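Long-range contact in hypothetical protein ta1320 (Thermoplasma acidophilum, PDB 1NE2), which is of unknown function but probably acts as a methyltransferase, with a Rossmann-like fold related to that of ribosomal protein L11 methyltransferases: residues Gly59-Leu71 with Ala86-Phe99. Residues are numbered along the deposited sequence; the frame is centred on the assembly and turned at random.
Sequences GTGNGILACGSYL and AIETAKRNCGGVNF
C67, on helix 64-71, is joined covalently to C94, the residue at which the chain leaves helix 84-93, by a disulfide (SG to SG 2.0 Å). Its chi3 of -85° is close to the relaxed right angle. C94 SG sits between its own backbone N and carbonyl carbon, where it meets C67 SG. Beside this bridge the packing is tight. The F99 ring is sandwiched within its own segment, A90 CB on one face and V97 CG1 over the centre of the other, while T60 OG1, hydrogen-bonded to D57, meets its edge in the ring plane, 3.7 Å from F99 CE1. A66 CB lies 3.9 Å from F99 CE1; its small methyl fits where the helix meets both F99 and A79 of strand 76-81. G63, with no side chain and a positive phi, takes the N-cap position of helix 64-71 and lets A90 CB and the F99 ring come close.

G61, G63 and A66 fit the GxGxxA pattern of Rossmann-type folds, the glycine-rich turn after strand 54-58 that, in related methyltransferases, lines the S-adenosylmethionine site. At this turn, N93 ND2 donates to N62 O (3.0 Å, 154° at the hydrogen), with the acceptor almost exactly in the amide plane; N93 OD1 accepts from Q18 N, so both ends of the amide are used.

Toward solvent the contact thins. Y70, its CG anti to the backbone N (chi1 -179°), lays one ring face over G96 CA, 4.1 Å from the centroid, a CH-pi contact that the bare glycine permits. Nearer the helix, Y70 CB rests against V97 CG2 at 3.7 Å.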
ATOM      1  N   GLY B  59     -10.501   0.255   9.422  1.00 17.58           N
ATOM      2  CA  GLY B  59     -11.117   0.701  10.666  1.00 19.19           C
ATOM      3  C   GLY B  59     -10.013   0.874  11.690  1.00 21.12           C
ATOM      4  O   GLY B  59     -10.078   0.369  12.815  1.00 20.20           O
ATOM      5  N   THR B  60      -9.000   1.628  11.288  1.00 18.47           N
ATOM      6  CA  THR B  60      -7.807   1.847  12.094  1.00 18.36           C
ATOM      7  C   THR B  60      -7.961   2.562  13.441  1.00 19.80           C
ATOM      8  O   THR B  60      -7.101   2.423  14.316  1.00 18.99           O
ATOM      9  CB  THR B  60      -6.737   2.569  11.238  1.00 18.40           C
ATOM     10  OG1 THR B  60      -5.446   2.396  11.831  1.00 16.40           O
ATOM     11  CG2 THR B  60      -7.052   4.061  11.123  1.00 18.37           C
ATOM     12  N   GLY B  61      -9.042   3.317  13.622  1.00 19.58           N
ATOM     13  CA  GLY B  61      -9.226   4.021  14.883  1.00 21.20           C
ATOM     14  C   GLY B  61      -8.032   4.897  15.217  1.00 20.24           C
ATOM     15  O   GLY B  61      -7.615   5.710  14.394  1.00 20.66           O
ATOM     16  N   ASN B  62      -7.468   4.727  16.411  1.00 21.40           N
ATOM     17  CA  ASN B  62      -6.315   5.519  16.827  1.00 24.11           C
ATOM     18  C   ASN B  62      -5.065   5.111  16.046  1.00 23.14           C
ATOM     19  O   ASN B  62      -3.992   5.696  16.220  1.00 19.82           O
ATOM     20  CB  ASN B  62      -6.064   5.348  18.328  1.00 28.42           C
ATOM     21  CG  ASN B  62      -5.271   4.093  18.650  1.00 33.00           C
ATOM     22  OD1 ASN B  62      -5.624   2.990  18.227  1.00 32.95           O
ATOM     23  ND2 ASN B  62      -4.192   4.258  19.411  1.00 36.83           N
ATOM     24  N   GLY B  63      -5.214   4.085  15.211  1.00 17.92           N
ATOM     25  CA  GLY B  63      -4.124   3.617  14.379  1.00 18.33           C
ATOM     26  C   GLY B  63      -3.125   2.643  14.983  1.00 18.68           C
ATOM     27  O   GLY B  63      -2.135   2.325  14.338  1.00 17.01           O
ATOM     28  N   ILE B  64      -3.380   2.141  16.187  1.00 14.41           N
ATOM     29  CA  ILE B  64      -2.424   1.233  16.814  1.00 16.52           C
ATOM     30  C   ILE B  64      -1.964   0.050  15.952  1.00 17.76           C
ATOM     31  O   ILE B  64      -0.770  -0.243  15.891  1.00 16.23           O
ATOM     32  CB  ILE B  64      -2.958   0.709  18.174  1.00 17.97           C
ATOM     33  CG1 ILE B  64      -1.852  -0.062  18.894  1.00 15.85           C
ATOM     34  CG2 ILE B  64      -4.194  -0.154  17.967  1.00 20.73           C
ATOM     35  CD1 ILE B  64      -2.221  -0.515  20.302  1.00 17.98           C
ATOM     36  N   LEU B  65      -2.883  -0.627  15.273  1.00 15.11           N
ATOM     37  CA  LEU B  65      -2.470  -1.765  14.454  1.00 14.34           C
ATOM     38  C   LEU B  65      -1.676  -1.347  13.212  1.00 14.34           C
ATOM     39  O   LEU B  65      -0.797  -2.081  12.756  1.00 14.40           O
ATOM     40  CB  LEU B  65      -3.684  -2.615  14.058  1.00 17.61           C
ATOM     41  CG  LEU B  65      -4.441  -3.290  15.214  1.00 15.79           C
ATOM     42  CD1 LEU B  65      -5.524  -4.210  14.641  1.00 17.53           C
ATOM     43  CD2 LEU B  65      -3.489  -4.095  16.080  1.00 19.00           C
ATOM     44  N   ALA B  66      -1.965  -0.161  12.682  1.00 15.57           N
ATOM     45  CA  ALA B  66      -1.262   0.334  11.503  1.00 15.51           C
ATOM     46  C   ALA B  66       0.143   0.765  11.904  1.00 16.37           C
ATOM     47  O   ALA B  66       1.113   0.433  11.228  1.00 16.74           O
ATOM     48  CB  ALA B  66      -2.024   1.515  10.888  1.00 16.41           C
ATOM     49  N   CYS B  67       0.245   1.511  13.003  1.00 16.54           N
ATOM     50  CA  CYS B  67       1.540   1.962  13.495  1.00 18.04           C
ATOM     51  C   CYS B  67       2.397   0.742  13.812  1.00 18.13           C
ATOM     52  O   CYS B  67       3.598   0.720  13.531  1.00 16.31           O
ATOM     53  CB  CYS B  67       1.378   2.798  14.770  1.00 21.67           C
ATOM     54  SG  CYS B  67       0.530   4.402  14.587  1.00 22.20           S
ATOM     55  N   GLY B  68       1.776  -0.267  14.417  1.00 14.41           N
ATOM     56  CA  GLY B  68       2.503  -1.477  14.763  1.00 14.06           C
ATOM     57  C   GLY B  68       3.056  -2.191  13.542  1.00 15.56           C
ATOM     58  O   GLY B  68       4.178  -2.720  13.565  1.00 14.01           O
ATOM     59  N   SER B  69       2.265  -2.230  12.473  1.00 16.56           N
ATOM     60  CA  SER B  69       2.701  -2.879  11.242  1.00 14.57           C
ATOM     61  C   SER B  69       3.894  -2.124  10.687  1.00 15.81           C
ATOM     62  O   SER B  69       4.839  -2.727  10.195  1.00 15.81           O
ATOM     63  CB  SER B  69       1.575  -2.893  10.206  1.00 14.81           C
ATOM     64  OG  SER B  69       0.490  -3.684  10.654  1.00 13.19           O
ATOM     65  N   TYR B  70       3.836  -0.799  10.770  1.00 14.02           N
ATOM     66  CA  TYR B  70       4.919   0.052  10.285  1.00 14.98           C
ATOM     67  C   TYR B  70       6.169  -0.196  11.128  1.00 13.25           C
ATOM     68  O   TYR B  70       7.280  -0.319  10.600  1.00 16.65           O
ATOM     69  CB  TYR B  70       4.497   1.517  10.390  1.00 16.50           C
ATOM     70  CG  TYR B  70       5.529   2.502   9.896  1.00 23.55           C
ATOM     71  CD1 TYR B  70       5.784   2.653   8.533  1.00 28.60           C
ATOM     72  CD2 TYR B  70       6.234   3.300  10.794  1.00 29.53           C
ATOM     73  CE1 TYR B  70       6.723   3.588   8.076  1.00 32.56           C
ATOM     74  CE2 TYR B  70       7.168   4.230  10.351  1.00 32.93           C
ATOM     75  CZ  TYR B  70       7.405   4.372   8.996  1.00 32.87           C
ATOM     76  OH  TYR B  70       8.313   5.316   8.567  1.00 38.01           O
ATOM     77  N   LEU B  71       5.986  -0.266  12.441  1.00 14.88           N
ATOM     78  CA  LEU B  71       7.104  -0.509  13.347  1.00 15.14           C
ATOM     79  C   LEU B  71       7.734  -1.883  13.123  1.00 17.35           C
ATOM     80  O   LEU B  71       8.918  -2.076  13.406  1.00 17.01           O
ATOM     81  CB  LEU B  71       6.643  -0.369  14.800  1.00 16.51           C
ATOM     82  CG  LEU B  71       6.221   1.057  15.165  1.00 22.24           C
ATOM     83  CD1 LEU B  71       5.429   1.060  16.466  1.00 24.43           C
ATOM     84  CD2 LEU B  71       7.459   1.929  15.276  1.00 25.04           C
ATOM     85  N   ALA B  86     -10.479  10.321  14.472  1.00 25.59           N
ATOM     86  CA  ALA B  86      -9.601   9.183  14.705  1.00 25.92           C
ATOM     87  C   ALA B  86      -8.354   9.311  13.822  1.00 23.09           C
ATOM     88  O   ALA B  86      -7.230   9.126  14.288  1.00 24.89           O
ATOM     89  CB  ALA B  86     -10.334   7.878  14.400  1.00 27.43           C
ATOM     90  N   ILE B  87      -8.559   9.638  12.551  1.00 23.12           N
ATOM     91  CA  ILE B  87      -7.446   9.776  11.616  1.00 21.76           C
ATOM     92  C   ILE B  87      -6.500  10.900  12.027  1.00 23.03           C
ATOM     93  O   ILE B  87      -5.281  10.779  11.894  1.00 23.11           O
ATOM     94  CB  ILE B  87      -7.961  10.010  10.176  1.00 19.58           C
ATOM     95  CG1 ILE B  87      -8.671   8.746   9.671  1.00 22.29           C
ATOM     96  CG2 ILE B  87      -6.809  10.374   9.247  1.00 21.79           C
ATOM     97  CD1 ILE B  87      -7.803   7.470   9.708  1.00 22.25           C
ATOM     98  N   GLU B  88      -7.061  11.990  12.538  1.00 22.80           N
ATOM     99  CA  GLU B  88      -6.244  13.111  12.978  1.00 25.18           C
ATOM    100  C   GLU B  88      -5.293  12.637  14.077  1.00 24.33           C
ATOM    101  O   GLU B  88      -4.115  12.990  14.081  1.00 27.25           O
ATOM    102  CB  GLU B  88      -7.144  14.242  13.491  1.00 30.00           C
ATOM    103  CG  GLU B  88      -6.427  15.553  13.790  1.00 34.29           C
ATOM    104  CD  GLU B  88      -5.619  15.508  15.072  1.00 38.75           C
ATOM    105  OE1 GLU B  88      -6.186  15.140  16.123  1.00 40.79           O
ATOM    106  OE2 GLU B  88      -4.420  15.850  15.031  1.00 43.90           O
ATOM    107  N   THR B  89      -5.804  11.826  14.996  1.00 25.71           N
ATOM    108  CA  THR B  89      -4.986  11.302  16.084  1.00 26.39           C
ATOM    109  C   THR B  89      -3.992  10.265  15.562  1.00 25.89           C
ATOM    110  O   THR B  89      -2.823  10.263  15.950  1.00 26.14           O
ATOM    111  CB  THR B  89      -5.865  10.654  17.174  1.00 29.44           C
ATOM    112  OG1 THR B  89      -6.706  11.654  17.765  1.00 32.65           O
ATOM    113  CG2 THR B  89      -4.999  10.024  18.254  1.00 30.83           C
ATOM    114  N   ALA B  90      -4.460   9.390  14.676  1.00 23.35           N
ATOM    115  CA  ALA B  90      -3.611   8.348  14.112  1.00 21.40           C
ATOM    116  C   ALA B  90      -2.389   8.927  13.405  1.00 21.37           C
ATOM    117  O   ALA B  90      -1.279   8.438  13.587  1.00 20.67           O
ATOM    118  CB  ALA B  90      -4.416   7.487  13.141  1.00 22.50           C
ATOM    119  N   LYS B  91      -2.597   9.973  12.605  1.00 22.47           N
ATOM    120  CA  LYS B  91      -1.509  10.607  11.861  1.00 25.38           C
ATOM    121  C   LYS B  91      -0.399  11.121  12.773  1.00 25.98           C
ATOM    122  O   LYS B  91       0.779  11.083  12.412  1.00 26.48           O
ATOM    123  CB  LYS B  91      -2.042  11.763  11.009  1.00 27.77           C
ATOM    124  CG  LYS B  91      -2.931  11.332   9.853  1.00 33.78           C
ATOM    125  CD  LYS B  91      -3.344  12.527   9.002  1.00 36.28           C
ATOM    126  CE  LYS B  91      -4.078  12.082   7.749  1.00 38.94           C
ATOM    127  NZ  LYS B  91      -4.535  13.241   6.934  1.00 42.58           N
ATOM    128  N   ARG B  92      -0.774  11.612  13.947  1.00 27.10           N
ATOM    129  CA  ARG B  92       0.217  12.107  14.888  1.00 30.95           C
ATOM    130  C   ARG B  92       0.938  10.949  15.560  1.00 29.96           C
ATOM    131  O   ARG B  92       2.093  11.087  15.963  1.00 31.56           O
ATOM    132  CB  ARG B  92      -0.433  12.983  15.953  1.00 31.29           C
ATOM    133  CG  ARG B  92      -1.029  14.255  15.411  1.00 36.20           C
ATOM    134  CD  ARG B  92      -1.259  15.235  16.533  1.00 38.27           C
ATOM    135  NE  ARG B  92      -2.067  16.364  16.100  1.00 41.25           N
ATOM    136  CZ  ARG B  92      -2.363  17.401  16.873  1.00 38.76           C
ATOM    137  NH1 ARG B  92      -1.909  17.449  18.118  1.00 38.45           N
ATOM    138  NH2 ARG B  92      -3.120  18.382  16.402  1.00 39.29           N
ATOM    139  N   ASN B  93       0.261   9.811  15.686  1.00 30.04           N
ATOM    140  CA  ASN B  93       0.881   8.652  16.316  1.00 29.37           C
ATOM    141  C   ASN B  93       1.995   8.071  15.458  1.00 30.44           C
ATOM    142  O   ASN B  93       3.040   7.674  15.979  1.00 29.91           O
ATOM    143  CB  ASN B  93      -0.161   7.576  16.630  1.00 29.46           C
ATOM    144  CG  ASN B  93      -0.959   7.895  17.880  1.00 30.06           C
ATOM    145  OD1 ASN B  93      -0.461   8.566  18.785  1.00 30.63           O
ATOM    146  ND2 ASN B  93      -2.190   7.402  17.946  1.00 28.59           N
ATOM    147  N   CYS B  94       1.778   8.012  14.148  1.00 28.02           N
ATOM    148  CA  CYS B  94       2.799   7.494  13.246  1.00 27.24           C
ATOM    149  C   CYS B  94       2.669   8.059  11.836  1.00 29.22           C
ATOM    150  O   CYS B  94       1.944   7.528  10.994  1.00 28.17           O
ATOM    151  CB  CYS B  94       2.775   5.956  13.227  1.00 27.34           C
ATOM    152  SG  CYS B  94       1.203   5.130  12.812  1.00 28.09           S
ATOM    153  N   GLY B  95       3.406   9.136  11.582  1.00 28.86           N
ATOM    154  CA  GLY B  95       3.360   9.797  10.288  1.00 29.12           C
ATOM    155  C   GLY B  95       3.813   9.000   9.078  1.00 27.28           C
ATOM    156  O   GLY B  95       3.469   9.349   7.947  1.00 28.34           O
ATOM    157  N   GLY B  96       4.582   7.939   9.303  1.00 26.30           N
ATOM    158  CA  GLY B  96       5.064   7.127   8.199  1.00 24.79           C
ATOM    159  C   GLY B  96       3.975   6.306   7.532  1.00 23.09           C
ATOM    160  O   GLY B  96       4.173   5.748   6.451  1.00 23.41           O
ATOM    161  N   VAL B  97       2.821   6.229   8.182  1.00 20.26           N
ATOM    162  CA  VAL B  97       1.695   5.469   7.657  1.00 18.48           C
ATOM    163  C   VAL B  97       0.780   6.328   6.795  1.00 19.30           C
ATOM    164  O   VAL B  97       0.553   7.507   7.087  1.00 19.71           O
ATOM    165  CB  VAL B  97       0.854   4.872   8.798  1.00 18.23           C
ATOM    166  CG1 VAL B  97      -0.464   4.334   8.256  1.00 19.49           C
ATOM    167  CG2 VAL B  97       1.639   3.764   9.499  1.00 21.32           C
ATOM    168  N   ASN B  98       0.260   5.727   5.731  1.00 16.04           N
ATOM    169  CA  ASN B  98      -0.652   6.406   4.824  1.00 17.51           C
ATOM    170  C   ASN B  98      -2.072   6.335   5.397  1.00 17.91           C
ATOM    171  O   ASN B  98      -2.837   5.424   5.078  1.00 17.27           O
ATOM    172  CB  ASN B  98      -0.580   5.739   3.439  1.00 15.98           C
ATOM    173  CG  ASN B  98      -1.596   6.299   2.459  1.00 17.96           C
ATOM    174  OD1 ASN B  98      -1.920   7.492   2.486  1.00 14.82           O
ATOM    175  ND2 ASN B  98      -2.095   5.439   1.575  1.00 18.56           N
ATOM    176  N   PHE B  99      -2.409   7.295   6.260  1.00 17.33           N
ATOM    177  CA  PHE B  99      -3.735   7.359   6.874  1.00 18.05           C
ATOM    178  C   PHE B  99      -4.708   8.157   6.015  1.00 19.87           C
ATOM    179  O   PHE B  99      -4.334   9.146   5.391  1.00 19.49           O
ATOM    180  CB  PHE B  99      -3.660   8.015   8.255  1.00 18.81           C
ATOM    181  CG  PHE B  99      -3.101   7.125   9.325  1.00 18.38           C
ATOM    182  CD1 PHE B  99      -3.833   6.041   9.801  1.00 16.79           C
ATOM    183  CD2 PHE B  99      -1.851   7.386   9.875  1.00 18.30           C
ATOM    184  CE1 PHE B  99      -3.327   5.233  10.814  1.00 19.79           C
ATOM    185  CE2 PHE B  99      -1.337   6.583  10.886  1.00 19.92           C
ATOM    186  CZ  PHE B  99      -2.075   5.506  11.358  1.00 18.87           C
TER